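Local structure of NAD-dependent epimerase/dehydratase (3R6D) at residues A[140-145]-A[149-154]; A[102-107]-A[191-196]; A[11-16]-A[38-43]. The protein probably binds a nicotinamide dinucleotide through a Rossmann domain and acts as an NAD-dependent epimerase or dehydratase. All coordinates share one frame; numbering follows the deposited sequence.

Interaction 1 (A[140-145]-A[149-154]); sequences NVLRES and YTILRL
L142 packs under the base of the Y149 side chain, and this is the tight half of the contact. Its CG lies 3.8 Å from Y149 CB, and its branch CD2 runs on to meet I151 CG1 at 3.7 Å, the leucine lying alongside both residues but pointed the other way. With CG anti to the backbone N (chi1 -175°), the leucine brings its end to the strand although its CB does not point there. Y149 has the first torsion of the crowded position, CG between backbone N and carbonyl carbon (chi1 68°), which tips the ring toward the helix end; L142 O and R143 CA approach it obliquely. The pair belongs to the Rossmann fold: helix 129-144 is part of the beta-alpha-beta crossover between the parallel, neighbouring strands 102-108 and 148-158, the axes of helix 140-144 and strand 149-154 being roughly antiparallel (153°). M88 of helix 85-96 and V103 also touch L142. Toward solvent the contact thins to R143: its CG lies 3.7 Å from Y149 OH and 3.8 Å from I151 CD1, while its guanidinium leads away. Water 1, in the ring plane, sits 2.6 Å from Y149 OH and donates to R143 O at 2.8 Å, tying the phenol to the helix backbone. With an alanine at the tyrosine position, this water is likely to lose its phenolic partner and a gap to open beside R143 CG. At the helix end, L142 O accepts from S145 N and, at 2.7 Å, from S145 OG on a lone pair.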
loop_
_atom_site.group_PDB
_atom_site.type_symbol
_atom_site.label_atom_id
_atom_site.label_comp_id
_atom_site.label_asym_id
_atom_site.label_seq_id
_atom_site.Cartn_x
_atom_site.Cartn_y
_atom_site.Cartn_z
ATOM N N ASN A 140 7.097 -8.870 8.300
ATOM C CA ASN A 140 7.007 -9.742 9.476
ATOM C C ASN A 140 6.312 -9.060 10.632
ATOM O O ASN A 140 5.461 -9.668 11.269
ATOM C CB ASN A 140 8.398 -10.213 9.920
ATOM C CG ASN A 140 9.046 -11.142 8.906
ATOM O OD1 ASN A 140 8.385 -11.636 7.979
ATOM N ND2 ASN A 140 10.347 -11.383 9.074
ATOM N N VAL A 141 6.648 -7.780 10.884
ATOM C CA VAL A 141 6.004 -7.064 11.992
ATOM C C VAL A 141 4.484 -7.027 11.758
ATOM O O VAL A 141 3.681 -7.222 12.677
ATOM C CB VAL A 141 6.570 -5.635 12.171
ATOM C CG1 VAL A 141 5.672 -4.794 13.106
ATOM C CG2 VAL A 141 8.010 -5.719 12.745
ATOM N N LEU A 142 4.069 -6.707 10.526
ATOM C CA LEU A 142 2.632 -6.593 10.268
ATOM C C LEU A 142 1.917 -7.950 10.381
ATOM O O LEU A 142 0.851 -8.062 10.994
ATOM C CB LEU A 142 2.361 -5.904 8.929
ATOM C CG LEU A 142 0.900 -5.633 8.617
ATOM C CD1 LEU A 142 0.196 -4.818 9.723
ATOM C CD2 LEU A 142 0.813 -4.913 7.265
ATOM N N ARG A 143 2.529 -8.999 9.834
ATOM C CA ARG A 143 1.912 -10.349 9.961
ATOM C C ARG A 143 1.802 -10.872 11.401
ATOM O O ARG A 143 0.910 -11.658 11.722
ATOM C CB ARG A 143 2.632 -11.378 9.126
ATOM C CG ARG A 143 2.603 -11.065 7.672
ATOM C CD ARG A 143 3.243 -12.230 6.822
ATOM N NE ARG A 143 4.583 -12.685 7.297
ATOM C CZ ARG A 143 5.389 -13.536 6.631
ATOM N NH1 ARG A 143 5.055 -14.008 5.428
ATOM N NH2 ARG A 143 6.553 -13.910 7.164
ATOM N N GLU A 144 2.746 -10.480 12.240
ATOM C CA GLU A 144 2.739 -10.824 13.679
ATOM C C GLU A 144 1.736 -10.047 14.511
ATOM O O GLU A 144 1.453 -10.396 15.662
ATOM C CB GLU A 144 4.143 -10.627 14.284
ATOM C CG GLU A 144 5.198 -11.531 13.679
ATOM C CD GLU A 144 6.622 -11.024 13.926
ATOM O OE1 GLU A 144 6.835 -9.983 14.626
ATOM O OE2 GLU A 144 7.539 -11.687 13.389
ATOM N N SER A 145 1.247 -8.941 13.948
ATOM C CA SER A 145 0.293 -8.153 14.614
ATOM C C SER A 145 -1.015 -8.861 14.660
ATOM O O SER A 145 -1.240 -9.868 13.951
ATOM C CB SER A 145 0.173 -6.816 13.906
ATOM O OG SER A 145 -0.775 -6.860 12.832
ATOM N N TYR A 149 -5.056 -7.027 8.560
ATOM C CA TYR A 149 -4.201 -6.507 7.507
ATOM C C TYR A 149 -4.516 -7.110 6.160
ATOM O O TYR A 149 -4.916 -8.288 6.049
ATOM C CB TYR A 149 -2.710 -6.710 7.855
ATOM C CG TYR A 149 -2.266 -8.154 7.851
ATOM C CD1 TYR A 149 -1.906 -8.772 6.656
ATOM C CD2 TYR A 149 -2.172 -8.899 9.036
ATOM C CE1 TYR A 149 -1.501 -10.094 6.604
ATOM C CE2 TYR A 149 -1.755 -10.230 9.014
ATOM C CZ TYR A 149 -1.417 -10.810 7.782
ATOM O OH TYR A 149 -0.983 -12.129 7.691
ATOM N N THR A 150 -4.251 -6.310 5.124
ATOM C CA THR A 150 -4.043 -6.866 3.785
ATOM C C THR A 150 -2.707 -6.327 3.295
ATOM O O THR A 150 -2.535 -5.092 3.214
ATOM C CB THR A 150 -5.131 -6.409 2.772
ATOM O OG1 THR A 150 -6.444 -6.525 3.350
ATOM C CG2 THR A 150 -5.015 -7.215 1.492
ATOM N N ILE A 151 -1.771 -7.223 2.999
ATOM C CA ILE A 151 -0.516 -6.826 2.376
ATOM C C ILE A 151 -0.692 -6.980 0.886
ATOM O O ILE A 151 -1.193 -8.014 0.421
ATOM C CB ILE A 151 0.649 -7.666 2.921
ATOM C CG1 ILE A 151 0.881 -7.341 4.422
ATOM C CG2 ILE A 151 1.902 -7.453 2.060
ATOM C CD1 ILE A 151 1.768 -8.352 5.109
ATOM N N LEU A 152 -0.297 -5.960 0.108
ATOM C CA LEU A 152 -0.293 -6.042 -1.355
ATOM C C LEU A 152 1.136 -6.200 -1.807
ATOM O O LEU A 152 1.960 -5.301 -1.626
ATOM C CB LEU A 152 -0.957 -4.774 -1.964
ATOM C CG LEU A 152 -2.416 -4.567 -1.492
ATOM C CD1 LEU A 152 -2.900 -3.256 -2.104
ATOM C CD2 LEU A 152 -3.284 -5.726 -1.873
ATOM N N ARG A 153 1.465 -7.379 -2.339
ATOM C CA ARG A 153 2.803 -7.658 -2.848
ATOM C C ARG A 153 2.910 -7.189 -4.290
ATOM O O ARG A 153 2.354 -7.825 -5.184
ATOM C CB ARG A 153 3.131 -9.152 -2.750
ATOM C CG ARG A 153 3.264 -9.658 -1.322
ATOM C CD ARG A 153 3.410 -11.161 -1.260
ATOM N NE ARG A 153 2.144 -11.847 -1.469
ATOM C CZ ARG A 153 1.881 -12.713 -2.452
ATOM N NH1 ARG A 153 2.744 -12.893 -3.466
ATOM N NH2 ARG A 153 0.717 -13.370 -2.456
ATOM N N LEU A 154 3.572 -6.048 -4.506
ATOM C CA LEU A 154 3.605 -5.453 -5.847
ATOM C C LEU A 154 4.823 -5.896 -6.592
ATOM O O LEU A 154 5.929 -5.894 -6.043
ATOM C CB LEU A 154 3.582 -3.928 -5.771
ATOM C CG LEU A 154 2.447 -3.317 -4.923
ATOM C CD1 LEU A 154 2.431 -1.812 -5.098
ATOM C CD2 LEU A 154 1.077 -3.910 -5.309
HETATM O O HOH W 1 -0.321 -13.335 9.916
#

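Interaction 2 (A[102-107]-A[191-196]); sequences RVIGVS and DILHAA
I104, on strand 102-108 of the Rossmann sheet, carries the apolar contact with the C-terminal end of helix 182-193, which lies against one face of that sheet. The apolar part is small and made by branch ends. I104 CD1 reaches 3.9 Å from L193 CD2 and 4.0 Å from I192 CG2, one methyl meeting two successive residues of the helix. I104 and I192 lie alongside each other, oppositely directed, whereas L193 comes in aslant. In I104 the CG1 branch is anti to the carbonyl carbon (chi1 -63°) and the chain continues extended, which carries CD1 out from the strand to the helix. L152 of strand 148-158 and F78 of strand 76-79 flank I104, and F201 touches both I192 and R102.

The polar part belongs to R102. Its chain bends at chi2 (80°), laying the guanidinium over the neighbouring strand, where NH1 bonds to N148 O and NH2 to T150 OG1; NE forms a salt bridge with E198. With these partners on all three nitrogens the group is fixed in a buried setting, and its charge is probably offset chiefly by E198. The helix approaches it at the rim: the I192 methyl CG2 lies 3.8 Å from R102 NH2, near the guanidinium plane.

Water 2 adds a bridge between strand and helix. Lying in the guanidinium plane, it accepts from R102 NH2 at 2.9 Å and also stands 2.9 Å from I192 O, one of more acceptors than its two protons can serve.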
loop_
_atom_site.group_PDB
_atom_site.type_symbol
_atom_site.label_atom_id
_atom_site.label_comp_id
_atom_site.label_asym_id
_atom_site.label_seq_id
_atom_site.Cartn_x
_atom_site.Cartn_y
_atom_site.Cartn_z
ATOM N N ARG A 102 -8.252 -2.097 10.841
ATOM C CA ARG A 102 -8.111 -2.378 9.385
ATOM C C ARG A 102 -6.945 -1.634 8.757
ATOM O O ARG A 102 -6.881 -0.391 8.842
ATOM C CB ARG A 102 -9.405 -2.027 8.666
ATOM C CG ARG A 102 -9.444 -2.491 7.217
ATOM C CD ARG A 102 -9.794 -3.965 7.124
ATOM N NE ARG A 102 -9.808 -4.396 5.711
ATOM C CZ ARG A 102 -8.762 -4.864 5.013
ATOM N NH1 ARG A 102 -7.582 -5.099 5.598
ATOM N NH2 ARG A 102 -8.916 -5.098 3.718
ATOM N N VAL A 103 -6.011 -2.386 8.168
ATOM C CA VAL A 103 -4.829 -1.759 7.554
ATOM C C VAL A 103 -4.552 -2.426 6.210
ATOM O O VAL A 103 -4.580 -3.654 6.104
ATOM C CB VAL A 103 -3.622 -1.733 8.556
ATOM C CG1 VAL A 103 -3.190 -3.116 8.981
ATOM C CG2 VAL A 103 -2.478 -0.912 7.998
ATOM N N ILE A 104 -4.299 -1.615 5.176
ATOM C CA ILE A 104 -3.865 -2.106 3.874
ATOM C C ILE A 104 -2.481 -1.519 3.634
ATOM O O ILE A 104 -2.316 -0.302 3.717
ATOM C CB ILE A 104 -4.849 -1.658 2.760
ATOM C CG1 ILE A 104 -6.232 -2.267 2.990
ATOM C CG2 ILE A 104 -4.298 -2.046 1.384
ATOM C CD1 ILE A 104 -7.347 -1.599 2.204
ATOM N N GLY A 105 -1.495 -2.362 3.340
ATOM C CA GLY A 105 -0.124 -1.900 3.187
ATOM C C GLY A 105 0.510 -2.432 1.916
ATOM O O GLY A 105 0.181 -3.534 1.466
ATOM N N VAL A 106 1.446 -1.668 1.356
ATOM C CA VAL A 106 2.167 -2.019 0.166
ATOM C C VAL A 106 3.539 -2.580 0.478
ATOM O O VAL A 106 4.341 -1.911 1.131
ATOM C CB VAL A 106 2.278 -0.783 -0.731
ATOM C CG1 VAL A 106 3.317 -0.989 -1.787
ATOM C CG2 VAL A 106 0.896 -0.485 -1.353
ATOM N N SER A 107 3.813 -3.776 -0.044
ATOM C CA SER A 107 5.107 -4.422 0.080
ATOM C C SER A 107 5.564 -4.881 -1.284
ATOM O O SER A 107 4.964 -4.549 -2.306
ATOM C CB SER A 107 4.956 -5.566 1.084
ATOM O OG SER A 107 6.173 -6.192 1.371
ATOM N N ASP A 191 -11.056 -1.304 -5.298
ATOM C CA ASP A 191 -11.972 -2.455 -5.314
ATOM C C ASP A 191 -12.008 -3.132 -3.939
ATOM O O ASP A 191 -13.088 -3.501 -3.458
ATOM C CB ASP A 191 -11.579 -3.438 -6.397
ATOM C CG ASP A 191 -11.839 -2.903 -7.799
ATOM O OD1 ASP A 191 -12.616 -1.934 -7.935
ATOM O OD2 ASP A 191 -11.279 -3.442 -8.782
ATOM N N ILE A 192 -10.854 -3.249 -3.270
ATOM C CA ILE A 192 -10.837 -3.824 -1.933
ATOM C C ILE A 192 -11.681 -3.007 -0.956
ATOM O O ILE A 192 -12.403 -3.553 -0.100
ATOM C CB ILE A 192 -9.383 -3.986 -1.477
ATOM C CG1 ILE A 192 -8.710 -5.071 -2.317
ATOM C CG2 ILE A 192 -9.299 -4.321 -0.001
ATOM C CD1 ILE A 192 -7.202 -5.142 -2.164
ATOM N N LEU A 193 -11.573 -1.677 -1.062
ATOM C CA LEU A 193 -12.330 -0.772 -0.191
ATOM C C LEU A 193 -13.841 -0.778 -0.441
ATOM O O LEU A 193 -14.595 -0.255 0.362
ATOM C CB LEU A 193 -11.794 0.654 -0.318
ATOM C CG LEU A 193 -10.387 0.895 0.260
ATOM C CD1 LEU A 193 -9.799 2.205 -0.256
ATOM C CD2 LEU A 193 -10.407 0.824 1.790
ATOM N N HIS A 194 -14.249 -1.349 -1.561
ATOM C CA HIS A 194 -15.657 -1.484 -1.919
ATOM C C HIS A 194 -16.192 -2.902 -1.761
ATOM O O HIS A 194 -17.358 -3.144 -2.087
ATOM C CB HIS A 194 -15.879 -0.962 -3.342
ATOM C CG HIS A 194 -15.807 0.526 -3.432
ATOM N ND1 HIS A 194 -14.605 1.216 -3.397
ATOM C CD2 HIS A 194 -16.784 1.460 -3.565
ATOM C CE1 HIS A 194 -14.861 2.519 -3.490
ATOM N NE2 HIS A 194 -16.169 2.689 -3.601
ATOM N N ALA A 195 -15.388 -3.833 -1.265
ATOM C CA ALA A 195 -15.765 -5.256 -1.213
ATOM C C ALA A 195 -16.631 -5.551 0.020
ATOM O O ALA A 195 -16.136 -5.570 1.142
ATOM C CB ALA A 195 -14.486 -6.114 -1.173
ATOM N N ALA A 196 -17.917 -5.837 -0.163
ATOM C CA ALA A 196 -18.760 -6.174 1.006
ATOM C C ALA A 196 -18.232 -7.405 1.759
ATOM O O ALA A 196 -18.194 -7.429 3.025
ATOM C CB ALA A 196 -20.204 -6.389 0.573
HETATM O O HOH W 2 -11.418 -4.314 2.528
#

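Interaction 3 (A[11-16]-A[38-43]); sequences LGAAGQ and RQLKTR
Residues 12-15 form a type I beta turn closed by G15 N to G12 O (3.0 Å), and its A14 comes closest to the short helix 40-43 at R43, their CA atoms 6.3 Å apart. G12 has positive phi, a conformation a side chain would burden. The GxxG pattern of this turn, following directly on strand 8-11, is consistent with the glycine-rich dinucleotide-binding loop of Rossmann domains. A14 directs its CB at the helix and sets it over one face of the R43 guanidinium, 3.6 Å from R43 NH2. On the opposite face R38 NH2 sits 3.4 Å above the plane, offset toward the rim, which places the R43 group between a methyl and a second guanidinium. R43 bends at chi3 (68°), turning its end back toward the start of the segment, where NH1 donates to R38 O at 2.9 Å with an N-H...O angle of 163°; the oxygen lies nearly in the guanidinium plane. The apolar side is simpler: the two methyls of L40 are shared out, CD1 at 3.9 Å from A13 CB and CD2 at 4.0 Å from A14 CB. L35 of strand 33-37 touches both A13 and L40, joining the turn that leads to helix 22-28 with the helix that follows strand 33-37.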
loop_
_atom_site.group_PDB
_atom_site.type_symbol
_atom_site.label_atom_id
_atom_site.label_comp_id
_atom_site.label_asym_id
_atom_site.label_seq_id
_atom_site.Cartn_x
_atom_site.Cartn_y
_atom_site.Cartn_z
ATOM N N LEU A 11 -0.850 6.893 5.316
ATOM C CA LEU A 11 0.533 7.056 5.737
ATOM C C LEU A 11 1.411 6.882 4.496
ATOM O O LEU A 11 1.065 6.122 3.575
ATOM C CB LEU A 11 0.885 6.017 6.829
ATOM C CG LEU A 11 -0.108 5.929 8.000
ATOM C CD1 LEU A 11 0.384 4.897 8.999
ATOM C CD2 LEU A 11 -0.269 7.296 8.670
ATOM N N GLY A 12 2.553 7.560 4.453
ATOM C CA GLY A 12 3.321 7.582 3.203
ATOM C C GLY A 12 2.572 8.351 2.126
ATOM O O GLY A 12 2.668 8.030 0.944
ATOM N N ALA A 13 1.846 9.397 2.520
ATOM C CA ALA A 13 0.918 10.079 1.626
ATOM C C ALA A 13 1.541 10.704 0.404
ATOM O O ALA A 13 0.844 10.939 -0.589
ATOM C CB ALA A 13 0.139 11.139 2.398
ATOM N N ALA A 14 2.840 11.041 0.468
ATOM C CA ALA A 14 3.472 11.666 -0.699
ATOM C C ALA A 14 3.945 10.659 -1.775
ATOM O O ALA A 14 4.347 11.061 -2.868
ATOM C CB ALA A 14 4.627 12.556 -0.255
ATOM N N GLY A 15 3.876 9.359 -1.477
ATOM C CA GLY A 15 4.280 8.386 -2.469
ATOM C C GLY A 15 3.350 8.366 -3.675
ATOM O O GLY A 15 2.201 8.834 -3.600
ATOM N N GLN A 16 3.840 7.865 -4.804
ATOM C CA GLN A 16 3.076 7.934 -6.039
ATOM C C GLN A 16 1.770 7.180 -5.989
ATOM O O GLN A 16 0.738 7.720 -6.401
ATOM C CB GLN A 16 3.910 7.459 -7.226
ATOM C CG GLN A 16 5.010 8.428 -7.695
ATOM C CD GLN A 16 5.590 7.990 -9.029
ATOM O OE1 GLN A 16 4.907 8.047 -10.034
ATOM N NE2 GLN A 16 6.842 7.525 -9.039
ATOM N N ARG A 38 5.412 14.701 6.230
ATOM C CA ARG A 38 6.317 15.845 6.357
ATOM C C ARG A 38 6.139 16.741 5.139
ATOM O O ARG A 38 6.203 16.250 4.005
ATOM C CB ARG A 38 7.739 15.318 6.463
ATOM C CG ARG A 38 8.778 16.418 6.530
ATOM C CD ARG A 38 10.190 15.860 6.366
ATOM N NE ARG A 38 10.442 15.384 4.999
ATOM C CZ ARG A 38 10.550 14.114 4.623
ATOM N NH1 ARG A 38 10.396 13.101 5.491
ATOM N NH2 ARG A 38 10.795 13.854 3.347
ATOM N N GLN A 39 5.938 18.044 5.352
ATOM C CA GLN A 39 5.835 19.021 4.237
ATOM C C GLN A 39 4.831 18.586 3.182
ATOM O O GLN A 39 5.022 18.841 2.006
ATOM C CB GLN A 39 7.203 19.335 3.591
ATOM C CG GLN A 39 8.104 20.096 4.562
ATOM C CD GLN A 39 7.481 21.435 4.942
ATOM O OE1 GLN A 39 7.030 22.201 4.060
ATOM N NE2 GLN A 39 7.493 21.753 6.226
ATOM N N LEU A 40 3.734 17.980 3.611
ATOM C CA LEU A 40 2.773 17.475 2.629
ATOM C C LEU A 40 2.105 18.615 1.872
ATOM O O LEU A 40 1.648 18.409 0.740
ATOM C CB LEU A 40 1.704 16.604 3.275
ATOM C CG LEU A 40 2.226 15.292 3.862
ATOM C CD1 LEU A 40 1.020 14.456 4.244
ATOM C CD2 LEU A 40 3.114 14.556 2.902
ATOM N N LYS A 41 2.022 19.814 2.447
ATOM C CA LYS A 41 1.334 20.888 1.726
ATOM C C LYS A 41 2.139 21.384 0.520
ATOM O O LYS A 41 1.584 22.089 -0.333
ATOM C CB LYS A 41 0.967 22.050 2.653
ATOM C CG LYS A 41 0.042 21.651 3.808
ATOM C CD LYS A 41 -0.238 22.863 4.710
ATOM C CE LYS A 41 -1.197 22.550 5.825
ATOM N NZ LYS A 41 -1.701 23.823 6.430
ATOM N N THR A 42 3.428 21.029 0.419
ATOM C CA THR A 42 4.183 21.322 -0.781
ATOM C C THR A 42 4.443 20.080 -1.630
ATOM O O THR A 42 4.592 20.202 -2.834
ATOM C CB THR A 42 5.517 22.051 -0.476
ATOM O OG1 THR A 42 6.434 21.109 0.103
ATOM C CG2 THR A 42 5.274 23.276 0.450
ATOM N N ARG A 43 4.515 18.897 -1.026
ATOM C CA ARG A 43 4.880 17.695 -1.770
ATOM C C ARG A 43 3.697 17.060 -2.515
ATOM O O ARG A 43 3.881 16.164 -3.348
ATOM C CB ARG A 43 5.457 16.665 -0.788
ATOM C CG ARG A 43 6.789 17.139 -0.218
ATOM C CD ARG A 43 7.222 16.251 0.927
ATOM N NE ARG A 43 7.566 14.915 0.497
ATOM C CZ ARG A 43 7.654 13.877 1.322
ATOM N NH1 ARG A 43 7.332 14.013 2.602
ATOM N NH2 ARG A 43 8.058 12.692 0.865
#

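Interactions 1 and 2 are buried and share the sheet: strands 148-158 and 102-108 are parallel neighbours, with probable bonds from T150 N to V103 O and from L152 N to G105 O (both 2.8 Å), while the helices 129-144 and 182-193 each pack on this pair. Their centres lie about 12 Å apart. Both join aliphatic packing to a water bridge, though interaction 1 opens at its arginine and interaction 2 buries its own. Interaction 3, partly buried, touches neither, its nearest atoms about 9 Å from interaction 1 and about 7 Å from interaction 2; there the alanine methyls of a turn after strand 8-11 meet L40 and one face of the R43 guanidinium.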